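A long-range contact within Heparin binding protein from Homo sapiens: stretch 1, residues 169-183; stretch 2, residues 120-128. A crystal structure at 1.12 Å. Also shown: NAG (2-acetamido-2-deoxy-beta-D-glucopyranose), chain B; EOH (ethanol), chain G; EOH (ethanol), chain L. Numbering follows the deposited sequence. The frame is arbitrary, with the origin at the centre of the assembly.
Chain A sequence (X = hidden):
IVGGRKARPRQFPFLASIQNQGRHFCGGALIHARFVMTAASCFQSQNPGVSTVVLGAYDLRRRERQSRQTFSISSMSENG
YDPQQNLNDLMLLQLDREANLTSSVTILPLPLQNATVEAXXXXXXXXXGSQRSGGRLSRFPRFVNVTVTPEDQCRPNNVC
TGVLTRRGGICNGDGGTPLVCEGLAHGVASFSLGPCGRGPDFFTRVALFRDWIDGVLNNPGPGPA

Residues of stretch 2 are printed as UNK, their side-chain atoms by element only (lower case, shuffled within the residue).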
ATOM      1  N   GLY A 169     -12.912  -5.594  -0.687  1.00  8.98           N
ATOM      2  CA  GLY A 169     -11.535  -5.503  -1.138  1.00 10.32           C
ATOM      3  C   GLY A 169     -11.184  -4.102  -1.589  1.00  8.58           C
ATOM      4  O   GLY A 169     -11.801  -3.107  -1.168  1.00 10.65           O
ATOM      5  N   ILE A 170     -10.177  -3.976  -2.415  1.00  8.02           N
ATOM      6  CA  ILE A 170      -9.626  -2.701  -2.832  1.00  8.03           C
ATOM      7  C   ILE A 170     -10.426  -2.024  -3.884  1.00  7.80           C
ATOM      8  O   ILE A 170     -11.191  -2.656  -4.647  1.00  9.60           O
ATOM      9  CB  ILE A 170      -8.151  -2.877  -3.271  1.00  8.21           C
ATOM     10  CG1 ILE A 170      -8.018  -3.684  -4.548  1.00  8.45           C
ATOM     11  CG2 ILE A 170      -7.301  -3.463  -2.128  1.00  9.39           C
ATOM     12  CD1 ILE A 170      -6.588  -3.931  -5.057  1.00 10.56           C
ATOM     13  N   CYS A 171     -10.280  -0.740  -4.025  1.00  7.59           N
ATOM     14  CA  CYS A 171     -10.906   0.008  -5.083  1.00  7.81           C
ATOM     15  C   CYS A 171     -10.089   1.204  -5.482  1.00  7.65           C
ATOM     16  O   CYS A 171      -8.908   1.348  -5.075  1.00  9.21           O
ATOM     17  CB  CYS A 171     -12.370   0.270  -4.780  1.00  8.31           C
ATOM     18  SG  CYS A 171     -13.482   0.576  -6.169  1.00  9.52           S
ATOM     19  N   ASN A 172     -10.595   2.133  -6.248  1.00  8.81           N
ATOM     20  CA  ASN A 172      -9.858   3.311  -6.687  1.00  8.74           C
ATOM     21  C   ASN A 172      -9.335   4.062  -5.482  1.00  8.38           C
ATOM     22  O   ASN A 172     -10.045   4.325  -4.546  1.00  9.05           O
ATOM     23  CB  ASN A 172     -10.802   4.230  -7.477  1.00 12.27           C
ATOM     24  CG  ASN A 172     -11.672   3.634  -8.504  1.00 17.14           C
ATOM     25  OD1 ASN A 172     -12.733   4.104  -8.793  1.00 27.06           O
ATOM     26  ND2 ASN A 172     -11.242   2.559  -9.172  1.00 25.67           N
ATOM     27  N   GLY A 173      -8.014   4.395  -5.491  1.00  9.37           N
ATOM     28  CA  GLY A 173      -7.409   5.123  -4.383  1.00  9.53           C
ATOM     29  C   GLY A 173      -6.698   4.220  -3.410  1.00  9.62           C
ATOM     30  O   GLY A 173      -5.975   4.691  -2.497  1.00 10.15           O
ATOM     31  N   ASP A 174      -6.934   2.918  -3.486  1.00  9.14           N
ATOM     32  CA  ASP A 174      -6.230   1.947  -2.645  1.00  7.90           C
ATOM     33  C   ASP A 174      -4.964   1.422  -3.277  1.00  8.46           C
ATOM     34  O   ASP A 174      -4.259   0.629  -2.614  1.00  8.56           O
ATOM     35  CB  ASP A 174      -7.145   0.812  -2.253  1.00  8.36           C
ATOM     36  CG  ASP A 174      -8.309   1.264  -1.386  1.00  8.74           C
ATOM     37  OD1 ASP A 174      -8.106   2.094  -0.468  1.00  8.98           O
ATOM     38  OD2 ASP A 174      -9.463   0.772  -1.679  1.00  8.38           O
ATOM     39  N   GLY A 175      -4.671   1.734  -4.539  1.00  8.36           N
ATOM     40  CA  GLY A 175      -3.421   1.223  -5.131  1.00  8.51           C
ATOM     41  C   GLY A 175      -2.259   1.593  -4.269  1.00  7.19           C
ATOM     42  O   GLY A 175      -2.185   2.678  -3.712  1.00  8.23           O
ATOM     43  N   GLY A 176      -1.320   0.656  -4.112  1.00  7.11           N
ATOM     44  CA  GLY A 176      -0.199   0.872  -3.280  1.00  6.93           C
ATOM     45  C   GLY A 176      -0.328   0.584  -1.834  1.00  6.61           C
ATOM     46  O   GLY A 176       0.668   0.452  -1.098  1.00  7.63           O
ATOM     47  N   THR A 177      -1.550   0.479  -1.306  1.00  7.26           N
ATOM     48  CA  THR A 177      -1.723   0.209   0.116  1.00  7.22           C
ATOM     49  C   THR A 177      -1.317  -1.195   0.484  1.00  6.74           C
ATOM     50  O   THR A 177      -1.415  -2.119  -0.343  1.00  7.50           O
ATOM     51  CB  THR A 177      -3.199   0.550   0.532  1.00  7.77           C
ATOM     52  OG1 THR A 177      -3.190   1.022   1.862  1.00  8.36           O
ATOM     53  CG2 THR A 177      -4.115  -0.633   0.376  1.00  8.94           C
ATOM     54  N   PRO A 178      -0.809  -1.450   1.671  1.00  6.89           N
ATOM     55  CA  PRO A 178      -0.271  -2.760   1.993  1.00  6.86           C
ATOM     56  C   PRO A 178      -1.360  -3.763   2.378  1.00  6.65           C
ATOM     57  O   PRO A 178      -2.369  -3.464   2.985  1.00  8.11           O
ATOM     58  CB  PRO A 178       0.632  -2.459   3.193  1.00  7.09           C
ATOM     59  CG  PRO A 178      -0.025  -1.290   3.875  1.00  7.24           C
ATOM     60  CD  PRO A 178      -0.530  -0.437   2.731  1.00  8.31           C
ATOM     61  N   LEU A 179      -1.040  -4.990   2.069  1.00  7.15           N
ATOM     62  CA  LEU A 179      -1.767  -6.178   2.583  1.00  7.14           C
ATOM     63  C   LEU A 179      -0.953  -6.655   3.799  1.00  6.59           C
ATOM     64  O   LEU A 179       0.234  -6.962   3.632  1.00  8.05           O
ATOM     65  CB  LEU A 179      -1.782  -7.289   1.496  1.00  7.53           C
ATOM     66  CG  LEU A 179      -2.425  -8.604   2.001  1.00  8.34           C
ATOM     67  CD1 LEU A 179      -3.917  -8.417   2.162  1.00  8.71           C
ATOM     68  CD2 LEU A 179      -2.119  -9.731   1.012  1.00  9.07           C
ATOM     69  N   VAL A 180      -1.589  -6.699   4.986  1.00  7.20           N
ATOM     70  CA  VAL A 180      -0.927  -7.087   6.187  1.00  7.31           C
ATOM     71  C   VAL A 180      -1.446  -8.456   6.640  1.00  7.54           C
ATOM     72  O   VAL A 180      -2.624  -8.608   6.862  1.00  8.78           O
ATOM     73  CB  VAL A 180      -1.126  -6.067   7.322  1.00  8.72           C
ATOM     74  CG1 VAL A 180      -0.445  -6.530   8.551  1.00 10.53           C
ATOM     75  CG2 VAL A 180      -0.555  -4.706   6.841  1.00 10.70           C
ATOM     76  N   CYS A 181      -0.529  -9.384   6.749  1.00  8.07           N
ATOM     77  CA  CYS A 181      -0.856 -10.737   7.221  1.00  8.58           C
ATOM     78  C   CYS A 181       0.181 -11.075   8.291  1.00  9.41           C
ATOM     79  O   CYS A 181       1.367 -10.916   8.058  1.00  9.70           O
ATOM     80  CB  CYS A 181      -0.784 -11.787   6.090  1.00 10.55           C
ATOM     81  SG  CYS A 181      -1.497 -11.358   4.522  1.00 10.06           S
ATOM     82  N   GLU A 182      -0.268 -11.555   9.452  1.00 11.19           N
ATOM     83  CA  GLU A 182       0.616 -12.001  10.486  1.00 14.20           C
ATOM     84  C   GLU A 182       1.679 -10.930  10.855  1.00 13.14           C
ATOM     85  O   GLU A 182       2.831 -11.192  11.054  1.00 14.51           O
ATOM     86  CB  GLU A 182       1.335 -13.310  10.116  1.00 19.19           C
ATOM     87  CG  GLU A 182       0.443 -14.426   9.625  1.00 23.54           C
ATOM     88  CD  GLU A 182       1.044 -15.694   9.092  1.00 27.17           C
ATOM     89  OE1 GLU A 182       2.027 -15.760   8.328  1.00 30.11           O
ATOM     90  OE2 GLU A 182       0.382 -16.707   9.366  1.00 33.28           O
ATOM     91  N   GLY A 183       1.175  -9.696  10.853  1.00 12.48           N
ATOM     92  CA  GLY A 183       1.931  -8.509  11.244  1.00 13.43           C
ATOM     93  C   GLY A 183       2.889  -7.981  10.226  1.00 10.88           C
ATOM     94  O   GLY A 183       3.590  -6.998  10.517  1.00 13.01           O
ATOM     95  N   UNK A 120      -5.762 -19.440   2.631  1.00 12.50           N
ATOM     96  CA  UNK A 120      -6.508 -19.550   3.841  1.00 13.00           C
ATOM     97  C   UNK A 120      -6.029 -18.575   4.924  1.00 11.60           C
ATOM     98  O   UNK A 120      -6.712 -18.372   5.915  1.00 14.94           O
ATOM     99  N   UNK A 121      -4.841 -17.969   4.692  1.00 11.72           N
ATOM    100  CA  UNK A 121      -4.320 -17.016   5.738  1.00 12.48           C
ATOM    101  C   UNK A 121      -5.211 -15.769   5.710  1.00  9.89           C
ATOM    102  O   UNK A 121      -5.545 -15.236   4.676  1.00 10.99           O
ATOM    103  o   UNK A 121      -2.080 -17.785   5.373  1.00 17.98           O
ATOM    104  c   UNK A 121      -2.888 -16.619   5.346  1.00 14.93           C
ATOM    105  c   UNK A 121      -2.275 -15.639   6.405  1.00 16.83           C
ATOM    106  N   UNK A 122      -5.610 -15.371   6.904  1.00 11.88           N
ATOM    107  CA  UNK A 122      -6.382 -14.154   7.113  1.00 12.68           C
ATOM    108  C   UNK A 122      -5.443 -12.938   7.183  1.00 10.83           C
ATOM    109  O   UNK A 122      -4.385 -12.968   7.830  1.00 15.22           O
ATOM    110  n   UNK A 122      -9.824 -14.552   9.839  1.00 36.20           N
ATOM    111  c   UNK A 122     -11.128 -14.422   9.952  1.00 39.22           C
ATOM    112  n   UNK A 122     -11.919 -15.497  10.163  1.00 50.16           N
ATOM    113  c   UNK A 122      -9.094 -15.688   9.362  1.00 30.23           C
ATOM    114  c   UNK A 122      -8.271 -15.413   8.119  1.00 24.60           C
ATOM    115  n   UNK A 122     -11.682 -13.219   9.935  1.00 41.93           N
ATOM    116  c   UNK A 122      -7.172 -14.319   8.432  1.00 17.98           C
ATOM    117  N   UNK A 123      -5.811 -11.920   6.487  1.00  9.88           N
ATOM    118  CA  UNK A 123      -5.092 -10.662   6.382  1.00  8.39           C
ATOM    119  C   UNK A 123      -6.118  -9.500   6.498  1.00  8.68           C
ATOM    120  O   UNK A 123      -7.321  -9.716   6.569  1.00  9.86           O
ATOM    121  s   UNK A 123      -3.375 -11.991   4.565  1.00 11.44           S
ATOM    122  c   UNK A 123      -4.413 -10.603   5.007  1.00  9.41           C
ATOM    123  N   UNK A 124      -5.588  -8.292   6.475  1.00  7.83           N
ATOM    124  CA  UNK A 124      -6.391  -7.083   6.354  1.00  8.13           C
ATOM    125  C   UNK A 124      -5.749  -6.154   5.305  1.00  7.70           C
ATOM    126  O   UNK A 124      -4.564  -6.199   5.091  1.00  8.71           O
ATOM    127  n   UNK A 124      -6.760  -5.469  10.441  1.00  9.46           N
ATOM    128  o   UNK A 124      -8.697  -6.509  10.588  1.00 15.11           O
ATOM    129  c   UNK A 124      -7.574  -6.316   9.981  1.00 10.29           C
ATOM    130  c   UNK A 124      -7.279  -7.054   8.735  1.00  9.94           C
ATOM    131  c   UNK A 124      -6.512  -6.304   7.672  1.00  8.31           C
ATOM    132  N   UNK A 125      -6.627  -5.339   4.725  1.00  7.67           N
ATOM    133  CA  UNK A 125      -6.218  -4.259   3.864  1.00  7.64           C
ATOM    134  C   UNK A 125      -6.972  -3.016   4.258  1.00  7.28           C
ATOM    135  O   UNK A 125      -8.228  -3.131   4.511  1.00  9.16           O
ATOM    136  c   UNK A 125      -5.674  -3.550   1.551  1.00 11.20           C
ATOM    137  c   UNK A 125      -6.314  -4.622   2.375  1.00  8.87           C
ATOM    138  c   UNK A 125      -7.646  -5.052   1.914  1.00 11.86           C
ATOM    139  N   UNK A 126      -6.376  -1.897   4.349  1.00  7.04           N
ATOM    140  CA  UNK A 126      -6.936  -0.627   4.736  1.00  7.14           C
ATOM    141  C   UNK A 126      -6.557   0.444   3.710  1.00  7.89           C
ATOM    142  O   UNK A 126      -5.498   0.424   3.106  1.00  9.65           O
ATOM    143  c   UNK A 126      -6.478  -0.233   6.126  1.00  8.40           C
ATOM    144  N   UNK A 127      -7.389   1.481   3.615  1.00  7.36           N
ATOM    145  CA  UNK A 127      -7.131   2.565   2.734  1.00  8.05           C
ATOM    146  C   UNK A 127      -8.246   3.566   2.666  1.00  6.91           C
ATOM    147  O   UNK A 127      -9.308   3.363   3.278  1.00  7.41           O
ATOM    148  N   UNK A 128      -8.018   4.620   1.904  1.00  6.78           N
ATOM    149  CA  UNK A 128      -8.960   5.715   1.731  1.00  6.94           C
ATOM    150  C   UNK A 128      -9.704   5.601   0.400  1.00  7.58           C
ATOM    151  O   UNK A 128     -10.360   6.568  -0.036  1.00  8.22           O
ATOM    152  c   UNK A 128      -8.279   7.047   1.847  1.00  7.13           C
ATOM    153  c   UNK A 128      -8.589   8.117   4.123  1.00  7.76           C
ATOM    154  c   UNK A 128      -6.542   7.285   3.813  1.00  7.69           C
ATOM    155  c   UNK A 128      -5.343   6.665   3.407  1.00  8.03           C
ATOM    156  c   UNK A 128      -4.260   6.705   4.266  1.00  9.40           C
ATOM    157  n   UNK A 128      -7.856   8.379   5.249  1.00  7.71           N
ATOM    158  c   UNK A 128      -4.369   7.319   5.523  1.00  8.91           C
ATOM    159  c   UNK A 128      -7.813   7.454   3.208  1.00  7.21           C
ATOM    160  c   UNK A 128      -6.600   7.883   5.095  1.00  7.71           C
ATOM    161  c   UNK A 128      -5.512   7.879   5.959  1.00  8.53           C
TER
HETATM  162  C1  NAG B   1     -12.275  -9.350  11.092  1.00 17.95           C
HETATM  163  C2  NAG B   1     -13.614  -8.615  11.439  1.00 19.08           C
HETATM  164  C3  NAG B   1     -13.772  -8.606  12.950  1.00 21.63           C
HETATM  165  C4  NAG B   1     -13.837 -10.139  13.382  1.00 23.96           C
HETATM  166  C5  NAG B   1     -12.418 -10.662  13.055  1.00 22.73           C
HETATM  167  C6  NAG B   1     -12.294 -12.156  13.218  1.00 25.71           C
HETATM  168  C7  NAG B   1     -14.110  -6.716   9.909  1.00 17.83           C
HETATM  169  C8  NAG B   1     -13.790  -5.323   9.473  1.00 21.23           C
HETATM  170  N2  NAG B   1     -13.485  -7.188  11.015  1.00 17.29           N
HETATM  171  O3  NAG B   1     -15.012  -8.074  13.283  1.00 26.12           O
HETATM  172  O4  NAG B   1     -13.983 -10.054  14.836  1.00 24.91           O
HETATM  173  O5  NAG B   1     -12.336 -10.695  11.613  1.00 20.47           O
HETATM  174  O6  NAG B   1     -13.518 -12.781  12.946  1.00 38.39           O
HETATM  175  O7  NAG B   1     -14.835  -7.428   9.295  1.00 23.74           O
HETATM  176  C1  EOH G 419      -3.159  -2.201   6.102  1.00 15.26           C
HETATM  177  C2  EOH G 419      -3.911  -3.300   6.745  1.00 11.26           C
HETATM  178  O   EOH G 419      -3.545  -1.792   4.739  1.00  9.49           O
HETATM  179  C1  EOH L 424      -9.056  -0.614  -8.011  1.00 49.43           C
HETATM  180  C2  EOH L 424      -9.213  -2.059  -7.767  1.00 42.42           C
HETATM  181  O   EOH L 424     -10.211  -0.020  -8.702  1.00 53.29           O
HETATM  182  O   HOH W   1      -1.508 -19.084   8.131  1.00 63.31           O
HETATM  183  O   HOH W   2      -5.568   4.544   0.375  1.00  9.87           O

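Position 120 carries no side-chain atom and touches nothing on stretch 1. Its backbone angles (phi 99°, psi -13°) would jam a CB against the preceding carbonyl oxygen, and the residue is G120. Position 121 has one carbon bearing an oxygen and a second carbon, and the second carbon lies 4.1 Å from C181 CB; this branched hydroxyl side chain is that of T121. A water donates to both T121 OG1 (3.1 Å from its O) and E182 OE2 (3.3 Å from its O), linking the two side chains at this end of the contact.

Position 122 extends three carbons, a nitrogen and a carbon carrying two more nitrogens. The CA-to-CB bond points away from stretch 1 and the side chain stays at least 7.3 Å from it; the guanidinium identifies R122, whose NH2 approaches O5 of the NAG sugar at 3.1 Å. At position 123 a single carbon ends in sulfur, and that sulfur is 2.0 Å from C181 SG. Such a distance is a covalent bond, so the residue is C123, joined by a disulfide with chi3 of 97°.

Three carbons, the last carrying one oxygen and one nitrogen, occupy position 124. The chain lies on the same sheet face as V180 and is that of Q124. Its backbone pairs with V180 in both directions: Q124 N donates to V180 O and V180 N to Q124 O, each at 3.0 Å and nearly straight.

Position 125 has three carbons, the first forking into two; one branch carbon packs 3.5 Å from T177 CG2 and 4.0 Å from I170 CG2, filling space beside both. The fork defines V125. At position 126 the side chain is one carbon without a close partner on stretch 1, while the backbone O accepts a 2.7 Å hydrogen bond from T177 OG1; the lone carbon marks A126. An ethanol, probably from the crystallisation liquor, bridges A126 N (2.9 Å from its O) and P178 O (2.7 Å from its O).

Position 127 lacks side-chain atoms, and its CA is 3.4 Å from D174 OD1. A CB here would fall 2.2 Å from D174 OD1, a clash, which suits G127. Position 128 bears one carbon and then fused five- and six-membered rings containing eight carbons and one nitrogen. Its backbone N donates to a water (2.9 Å from N to the water O) that in turn donates to G173 O (2.9 Å from the water O); the fused rings identify W128.

The contact thus joins two antiparallel strands, inclined at 150°, through paired V180–Q124 backbone bonds and the covalent C181–C123 link. Beyond the pairing, V125 supplies apolar packing, while T177 anchors the neighbouring backbone and G127 leaves room for D174. Together the stretches bury 569 Å².

Stretch 2, residues 120-128: GTRCQVAGW
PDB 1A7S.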